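Local atomic coordinates of oxetanocin-like protein (Pyrococcus furiosus, PDB entry 1XX7), a protein that probably hydrolyses 2'-deoxyribonucleoside 5'-phosphates to the nucleoside and phosphate, as a metal-dependent 5'-deoxynucleotidase of the HD-domain family. Residues A[70-75]-A[126-131]; A[98-103]-A[112-117]. All blocks are in the same frame, centred on the assembly; numbering follows the deposited sequence.

Contact 1 (A[70-75]-A[126-131]). With NI (nickel (II) ion), chain G.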
ATOM      1  N   LYS A  70      17.575  15.475  22.058  1.00 19.90           N
ATOM      2  CA  LYS A  70      18.588  15.138  21.041  1.00 19.80           C
ATOM      3  C   LYS A  70      18.747  13.612  20.919  1.00 23.38           C
ATOM      4  O   LYS A  70      18.864  13.077  19.826  1.00 21.17           O
ATOM      5  CB  LYS A  70      19.947  15.735  21.347  1.00 23.91           C
ATOM      6  CG  LYS A  70      20.093  17.223  21.241  1.00 26.14           C
ATOM      7  CD  LYS A  70      21.514  17.613  21.607  1.00 28.66           C
ATOM      8  CE  LYS A  70      21.734  19.098  21.567  1.00 34.50           C
ATOM      9  NZ  LYS A  70      23.211  19.463  21.546  1.00 38.93           N
ATOM     10  N   ILE A  71      18.740  12.923  22.055  1.00 21.97           N
ATOM     11  CA  ILE A  71      18.925  11.465  22.067  1.00 22.25           C
ATOM     12  C   ILE A  71      17.773  10.761  21.351  1.00 20.36           C
ATOM     13  O   ILE A  71      18.001   9.852  20.586  1.00 19.73           O
ATOM     14  CB  ILE A  71      19.037  10.908  23.510  1.00 20.38           C
ATOM     15  CG1 ILE A  71      20.338  11.381  24.188  1.00 20.90           C
ATOM     16  CG2 ILE A  71      18.917   9.364  23.517  1.00 21.85           C
ATOM     17  CD1 ILE A  71      20.355  11.165  25.717  1.00 22.69           C
ATOM     18  N   ALA A  72      16.547  11.191  21.645  1.00 19.85           N
ATOM     19  CA  ALA A  72      15.358  10.649  21.040  1.00 18.07           C
ATOM     20  C   ALA A  72      15.368  10.768  19.492  1.00 19.01           C
ATOM     21  O   ALA A  72      14.959   9.845  18.797  1.00 21.23           O
ATOM     22  CB  ALA A  72      14.161  11.340  21.596  1.00 17.81           C
ATOM     23  N   ILE A  73      15.852  11.905  19.009  1.00 20.55           N
ATOM     24  CA  ILE A  73      16.007  12.204  17.605  1.00 24.49           C
ATOM     25  C   ILE A  73      17.046  11.345  16.930  1.00 21.89           C
ATOM     26  O   ILE A  73      16.789  10.818  15.833  1.00 23.75           O
ATOM     27  CB  ILE A  73      16.300  13.703  17.367  1.00 23.52           C
ATOM     28  CG1 ILE A  73      15.072  14.519  17.702  1.00 21.67           C
ATOM     29  CG2 ILE A  73      16.667  13.970  15.879  1.00 27.21           C
ATOM     30  CD1 ILE A  73      15.382  15.984  17.928  1.00 24.21           C
ATOM     31  N   ILE A  74      18.192  11.153  17.566  1.00 22.43           N
ATOM     32  CA  ILE A  74      19.281  10.398  16.905  1.00 20.67           C
ATOM     33  C   ILE A  74      19.230   8.886  17.192  1.00 21.50           C
ATOM     34  O   ILE A  74      19.944   8.125  16.582  1.00 19.55           O
ATOM     35  CB  ILE A  74      20.672  10.989  17.228  1.00 24.24           C
ATOM     36  CG1 ILE A  74      20.990  10.918  18.723  1.00 28.10           C
ATOM     37  CG2 ILE A  74      20.745  12.483  16.755  1.00 24.27           C
ATOM     38  CD1 ILE A  74      21.581   9.646  19.198  1.00 29.58           C
ATOM     39  N   HIS A  75      18.365   8.443  18.101  1.00 21.32           N
ATOM     40  CA  HIS A  75      18.572   7.121  18.684  1.00 22.98           C
ATOM     41  C   HIS A  75      18.472   5.930  17.698  1.00 26.29           C
ATOM     42  O   HIS A  75      19.167   4.926  17.882  1.00 22.20           O
ATOM     43  CB  HIS A  75      17.706   6.934  19.905  1.00 20.52           C
ATOM     44  CG  HIS A  75      16.366   6.380  19.602  1.00 23.61           C
ATOM     45  ND1 HIS A  75      15.335   7.156  19.133  1.00 24.36           N
ATOM     46  CD2 HIS A  75      15.898   5.114  19.655  1.00 23.36           C
ATOM     47  CE1 HIS A  75      14.282   6.394  18.907  1.00 25.38           C
ATOM     48  NE2 HIS A  75      14.588   5.153  19.231  1.00 26.11           N
ATOM     49  N   GLN A 126      17.864   6.475  30.252  1.00 23.84           N
ATOM     50  CA  GLN A 126      16.737   5.689  30.741  1.00 19.51           C
ATOM     51  C   GLN A 126      15.408   6.230  30.261  1.00 21.26           C
ATOM     52  O   GLN A 126      14.484   5.453  29.933  1.00 23.37           O
ATOM     53  CB  GLN A 126      16.669   5.719  32.262  1.00 22.76           C
ATOM     54  CG  GLN A 126      17.806   5.074  33.004  1.00 23.85           C
ATOM     55  CD  GLN A 126      17.626   5.284  34.505  1.00 22.83           C
ATOM     56  OE1 GLN A 126      16.569   4.984  35.056  1.00 22.78           O
ATOM     57  NE2 GLN A 126      18.648   5.780  35.153  1.00 23.30           N
ATOM     58  N   LEU A 127      15.275   7.557  30.306  1.00 21.55           N
ATOM     59  CA  LEU A 127      14.052   8.220  29.854  1.00 25.41           C
ATOM     60  C   LEU A 127      13.693   7.886  28.371  1.00 20.61           C
ATOM     61  O   LEU A 127      12.545   7.622  28.065  1.00 17.28           O
ATOM     62  CB  LEU A 127      14.132   9.748  30.048  1.00 25.07           C
ATOM     63  CG  LEU A 127      12.910  10.539  29.525  1.00 26.05           C
ATOM     64  CD1 LEU A 127      11.616  10.072  30.122  1.00 24.59           C
ATOM     65  CD2 LEU A 127      13.092  12.035  29.784  1.00 28.02           C
ATOM     66  N   VAL A 128      14.680   7.932  27.487  1.00 19.59           N
ATOM     67  CA  VAL A 128      14.438   7.691  26.078  1.00 21.04           C
ATOM     68  C   VAL A 128      14.209   6.202  25.816  1.00 21.66           C
ATOM     69  O   VAL A 128      13.400   5.859  24.961  1.00 20.02           O
ATOM     70  CB  VAL A 128      15.567   8.246  25.185  1.00 19.76           C
ATOM     71  CG1 VAL A 128      15.235   7.997  23.737  1.00 21.89           C
ATOM     72  CG2 VAL A 128      15.737   9.754  25.401  1.00 20.40           C
ATOM     73  N   LYS A 129      14.897   5.330  26.553  1.00 18.60           N
ATOM     74  CA  LYS A 129      14.586   3.900  26.524  1.00 21.06           C
ATOM     75  C   LYS A 129      13.144   3.566  26.941  1.00 20.74           C
ATOM     76  O   LYS A 129      12.453   2.715  26.328  1.00 22.50           O
ATOM     77  CB  LYS A 129      15.588   3.107  27.398  1.00 26.95           C
ATOM     78  CG  LYS A 129      15.580   1.569  27.150  1.00 29.93           C
ATOM     79  CD  LYS A 129      16.196   1.139  25.791  1.00 32.01           C
ATOM     80  CE  LYS A 129      17.734   1.038  25.904  1.00 39.63           C
ATOM     81  NZ  LYS A 129      18.507   0.703  24.656  1.00 36.79           N
ATOM     82  N   ILE A 130      12.669   4.243  27.969  1.00 21.80           N
ATOM     83  CA  ILE A 130      11.292   4.104  28.362  1.00 23.18           C
ATOM     84  C   ILE A 130      10.339   4.574  27.254  1.00 20.95           C
ATOM     85  O   ILE A 130       9.371   3.919  26.963  1.00 16.65           O
ATOM     86  CB  ILE A 130      11.019   4.830  29.683  1.00 23.30           C
ATOM     87  CG1 ILE A 130      11.648   4.031  30.821  1.00 24.17           C
ATOM     88  CG2 ILE A 130       9.498   4.921  29.955  1.00 27.06           C
ATOM     89  CD1 ILE A 130      11.728   4.807  32.116  1.00 26.33           C
ATOM     90  N   ALA A 131      10.622   5.724  26.667  1.00 21.50           N
ATOM     91  CA  ALA A 131       9.759   6.294  25.615  1.00 22.64           C
ATOM     92  C   ALA A 131       9.688   5.377  24.395  1.00 18.99           C
ATOM     93  O   ALA A 131       8.667   5.211  23.785  1.00 18.14           O
ATOM     94  CB  ALA A 131      10.293   7.687  25.202  1.00 22.18           C
TER
HETATM   95 NI    NI G 201      13.509   3.176  18.661  1.00 32.09          NI

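Contact 2 (A[98-103]-A[112-117])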
ATOM      1  N   ALA A  98      26.630  -2.372  15.353  1.00 36.43           N
ATOM      2  CA  ALA A  98      26.668  -1.951  13.943  1.00 31.93           C
ATOM      3  C   ALA A  98      26.056  -0.543  13.769  1.00 28.28           C
ATOM      4  O   ALA A  98      26.574   0.275  12.989  1.00 29.93           O
ATOM      5  CB  ALA A  98      25.974  -2.982  13.057  1.00 29.86           C
ATOM      6  N   GLU A  99      25.005  -0.238  14.524  1.00 29.89           N
ATOM      7  CA  GLU A  99      24.414   1.141  14.517  1.00 31.42           C
ATOM      8  C   GLU A  99      25.399   2.176  15.059  1.00 33.79           C
ATOM      9  O   GLU A  99      25.505   3.277  14.505  1.00 33.72           O
ATOM     10  CB  GLU A  99      23.112   1.232  15.329  1.00 30.45           C
ATOM     11  CG  GLU A  99      21.901   0.508  14.741  1.00 30.52           C
ATOM     12  CD  GLU A  99      20.581   0.782  15.537  1.00 35.22           C
ATOM     13  OE1 GLU A  99      20.374   1.905  16.051  1.00 36.03           O
ATOM     14  OE2 GLU A  99      19.732  -0.132  15.615  1.00 38.01           O
ATOM     15  N   ALA A 100      26.117   1.827  16.139  1.00 33.85           N
ATOM     16  CA  ALA A 100      27.069   2.753  16.752  1.00 32.84           C
ATOM     17  C   ALA A 100      28.182   3.061  15.776  1.00 33.10           C
ATOM     18  O   ALA A 100      28.571   4.225  15.638  1.00 30.69           O
ATOM     19  CB  ALA A 100      27.633   2.194  18.073  1.00 32.93           C
ATOM     20  N   LYS A 101      28.665   2.030  15.069  1.00 34.83           N
ATOM     21  CA  LYS A 101      29.682   2.214  14.057  1.00 33.13           C
ATOM     22  C   LYS A 101      29.188   3.090  12.901  1.00 36.30           C
ATOM     23  O   LYS A 101      29.921   3.962  12.421  1.00 39.73           O
ATOM     24  CB  LYS A 101      30.179   0.882  13.506  1.00 33.20           C
ATOM     25  CG  LYS A 101      31.135   0.139  14.375  1.00 36.76           C
ATOM     26  N   ALA A 102      27.979   2.830  12.422  1.00 36.68           N
ATOM     27  CA  ALA A 102      27.404   3.621  11.321  1.00 35.54           C
ATOM     28  C   ALA A 102      27.263   5.087  11.737  1.00 37.87           C
ATOM     29  O   ALA A 102      27.668   5.993  10.987  1.00 34.74           O
ATOM     30  CB  ALA A 102      26.027   3.047  10.894  1.00 34.71           C
ATOM     31  N   LEU A 103      26.687   5.315  12.931  1.00 38.07           N
ATOM     32  CA  LEU A 103      26.581   6.665  13.475  1.00 42.41           C
ATOM     33  C   LEU A 103      27.947   7.370  13.596  1.00 42.56           C
ATOM     34  O   LEU A 103      28.080   8.529  13.228  1.00 44.94           O
ATOM     35  CB  LEU A 103      25.881   6.668  14.839  1.00 43.61           C
ATOM     36  CG  LEU A 103      24.356   6.795  14.873  1.00 46.38           C
ATOM     37  CD1 LEU A 103      23.909   6.904  16.339  1.00 47.83           C
ATOM     38  CD2 LEU A 103      23.837   7.997  14.047  1.00 44.36           C
ATOM     39  N   GLU A 112      28.464   9.835  21.833  1.00 45.28           N
ATOM     40  CA  GLU A 112      28.205   9.721  23.264  1.00 45.94           C
ATOM     41  C   GLU A 112      26.724   9.714  23.581  1.00 44.24           C
ATOM     42  O   GLU A 112      26.318   9.068  24.535  1.00 43.66           O
ATOM     43  CB  GLU A 112      28.895  10.841  24.049  1.00 46.49           C
ATOM     44  N   LEU A 113      25.927  10.421  22.775  1.00 44.67           N
ATOM     45  CA  LEU A 113      24.460  10.442  22.935  1.00 43.83           C
ATOM     46  C   LEU A 113      23.828   9.092  22.637  1.00 38.39           C
ATOM     47  O   LEU A 113      22.964   8.646  23.397  1.00 34.51           O
ATOM     48  CB  LEU A 113      23.801  11.511  22.051  1.00 45.74           C
ATOM     49  CG  LEU A 113      23.958  12.991  22.443  1.00 44.43           C
ATOM     50  CD1 LEU A 113      23.015  13.788  21.572  1.00 45.70           C
ATOM     51  CD2 LEU A 113      23.671  13.276  23.905  1.00 44.56           C
ATOM     52  N   PHE A 114      24.256   8.449  21.543  1.00 35.83           N
ATOM     53  CA  PHE A 114      23.780   7.087  21.224  1.00 34.53           C
ATOM     54  C   PHE A 114      24.316   6.037  22.242  1.00 37.52           C
ATOM     55  O   PHE A 114      23.618   5.056  22.538  1.00 36.92           O
ATOM     56  CB  PHE A 114      24.123   6.686  19.796  1.00 33.98           C
ATOM     57  CG  PHE A 114      23.693   5.284  19.436  1.00 35.00           C
ATOM     58  CD1 PHE A 114      22.351   4.990  19.194  1.00 32.46           C
ATOM     59  CD2 PHE A 114      24.621   4.250  19.366  1.00 34.84           C
ATOM     60  CE1 PHE A 114      21.944   3.693  18.873  1.00 33.24           C
ATOM     61  CE2 PHE A 114      24.211   2.941  19.049  1.00 36.85           C
ATOM     62  CZ  PHE A 114      22.869   2.668  18.796  1.00 33.69           C
ATOM     63  N   GLU A 115      25.526   6.266  22.796  1.00 37.48           N
ATOM     64  CA  GLU A 115      26.027   5.443  23.924  1.00 36.20           C
ATOM     65  C   GLU A 115      25.090   5.552  25.122  1.00 33.21           C
ATOM     66  O   GLU A 115      24.767   4.531  25.742  1.00 32.18           O
ATOM     67  CB  GLU A 115      27.483   5.803  24.336  1.00 36.42           C
ATOM     68  N   GLU A 116      24.651   6.777  25.453  1.00 30.88           N
ATOM     69  CA  GLU A 116      23.753   6.969  26.588  1.00 29.72           C
ATOM     70  C   GLU A 116      22.445   6.224  26.379  1.00 32.01           C
ATOM     71  O   GLU A 116      21.861   5.658  27.323  1.00 29.25           O
ATOM     72  CB  GLU A 116      23.423   8.449  26.818  1.00 30.59           C
ATOM     73  CG  GLU A 116      24.416   9.182  27.710  1.00 32.62           C
ATOM     74  CD  GLU A 116      23.928  10.518  28.204  1.00 26.96           C
ATOM     75  OE1 GLU A 116      22.879  10.626  28.872  1.00 26.17           O
ATOM     76  OE2 GLU A 116      24.656  11.467  27.990  1.00 34.28           O
ATOM     77  N   TYR A 117      21.938   6.292  25.149  1.00 31.01           N
ATOM     78  CA  TYR A 117      20.695   5.604  24.811  1.00 28.44           C
ATOM     79  C   TYR A 117      20.942   4.086  24.973  1.00 24.63           C
ATOM     80  O   TYR A 117      20.176   3.387  25.691  1.00 24.62           O
ATOM     81  CB  TYR A 117      20.187   5.939  23.386  1.00 27.88           C
ATOM     82  CG  TYR A 117      19.003   5.081  23.024  1.00 29.95           C
ATOM     83  CD1 TYR A 117      17.787   5.305  23.621  1.00 25.53           C
ATOM     84  CD2 TYR A 117      19.125   3.987  22.167  1.00 29.17           C
ATOM     85  CE1 TYR A 117      16.722   4.542  23.359  1.00 26.41           C
ATOM     86  CE2 TYR A 117      18.007   3.168  21.897  1.00 29.23           C
ATOM     87  CZ  TYR A 117      16.819   3.473  22.520  1.00 28.16           C
ATOM     88  OH  TYR A 117      15.670   2.753  22.315  1.00 31.77           O
TER

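Contact 1 (A[70-75]-A[126-131])
Val128 reaches from helix 123-145 to the flank of helix 65-74, where both methyls pack on Ile71 and CG1 also meets Ala72. Its CG2 lies 3.7 Å from CG2 of Ile71, the two branched side chains passing at a slant. The other branch, CG1, is anti to the backbone N (chi1 -178°) and settles over the backbone at Ala72, 3.8 Å from that residue's CA. This tight part is wholly apolar and buried, and Tyr117 of helix 111-119 touches both Ile71 and Val128. The margins differ: Lys70, partly exposed, turns away and forms a salt bridge with Glu54 of a neighbouring subunit, while Lys129, also partly exposed, makes a cation-pi contact with Tyr117. At the end of segment 70-75, His75 gives its ND1 proton to the carbonyl O of Ala72, at 2.7 Å and with an N-H...O angle of 164°. The acceptor lies in the imidazole plane, so the bond helps fix the rotation of the ring, and NE2 binds nickel at 2.3 Å. His41, Asp76 and Asp132 complete the protein ligands. The chemistry thus joins an apolar helix contact to a metal ligand: Ala72 packs against Val128 and, through its carbonyl, orients His75 as a second-shell partner.

Contact 2 (A[98-103]-A[112-117])
Phe114 projects from helix 111-119 onto helix 95-106 and meets three residues there: the neighbours Glu99 and Ala100, and Leu103 one turn further along the helix. The two segments run nearly antiparallel, at 163°, with their axes 10.4 Å apart, and the phenyl ring bridges much of that distance because CG stands anti to the backbone N (chi1 178°).

Most of the interaction is apolar. Ala100 meets the ring at its edge, near the ring plane, with CB 3.6 Å from CE2 of Phe114. Leu103 comes in at the root of the side chain: its CD1 lies 3.5 Å from CB of Phe114 and equally close to CG, the two side chains crossing at about a right angle. Cutting Phe114 back to an alanine would remove the ring and would probably open a gap beside Ala100 and Glu99, leaving CD1 of Leu103 with CB alone to pack on at this position.

The polar element is a carboxylate beside an aromatic ring. The extended chain of Glu99 runs across the ring's far end, with CB 3.8 Å from CZ of Phe114 and OE1 3.7 Å from CE1; the carboxylate and ring planes differ by 35°. No hydrogen bond joins the segments. OE2 of Glu99 lies close to OE2 of Glu79.

The side chain of Glu99 is about 7 Å from the nickel, which brings this edge of the helix pair near the metal site; the pair itself forms an antiparallel helical hairpin within the all-helical HD domain.

In the fold
From the N terminus, the chain first supplies segment 70-75 on helix 65-74, passes through helices 79-82 and 87-90, and then enters helix 95-106. Contact 2 closes a short loop of eight intervening residues, turning the chain back into helix 111-119. Contact 1 closes the longer loop of fifty residues when helix 123-145 arrives, so contact 2 is nested within it. The contacts, with centres about 12 Å apart, also touch directly: the backbone O of His75 lies against the ring of Phe114, while Tyr117 meets the ring of His75. Helix 111-119 therefore ties helix 95-106 to the metal-bearing core of the HD fold.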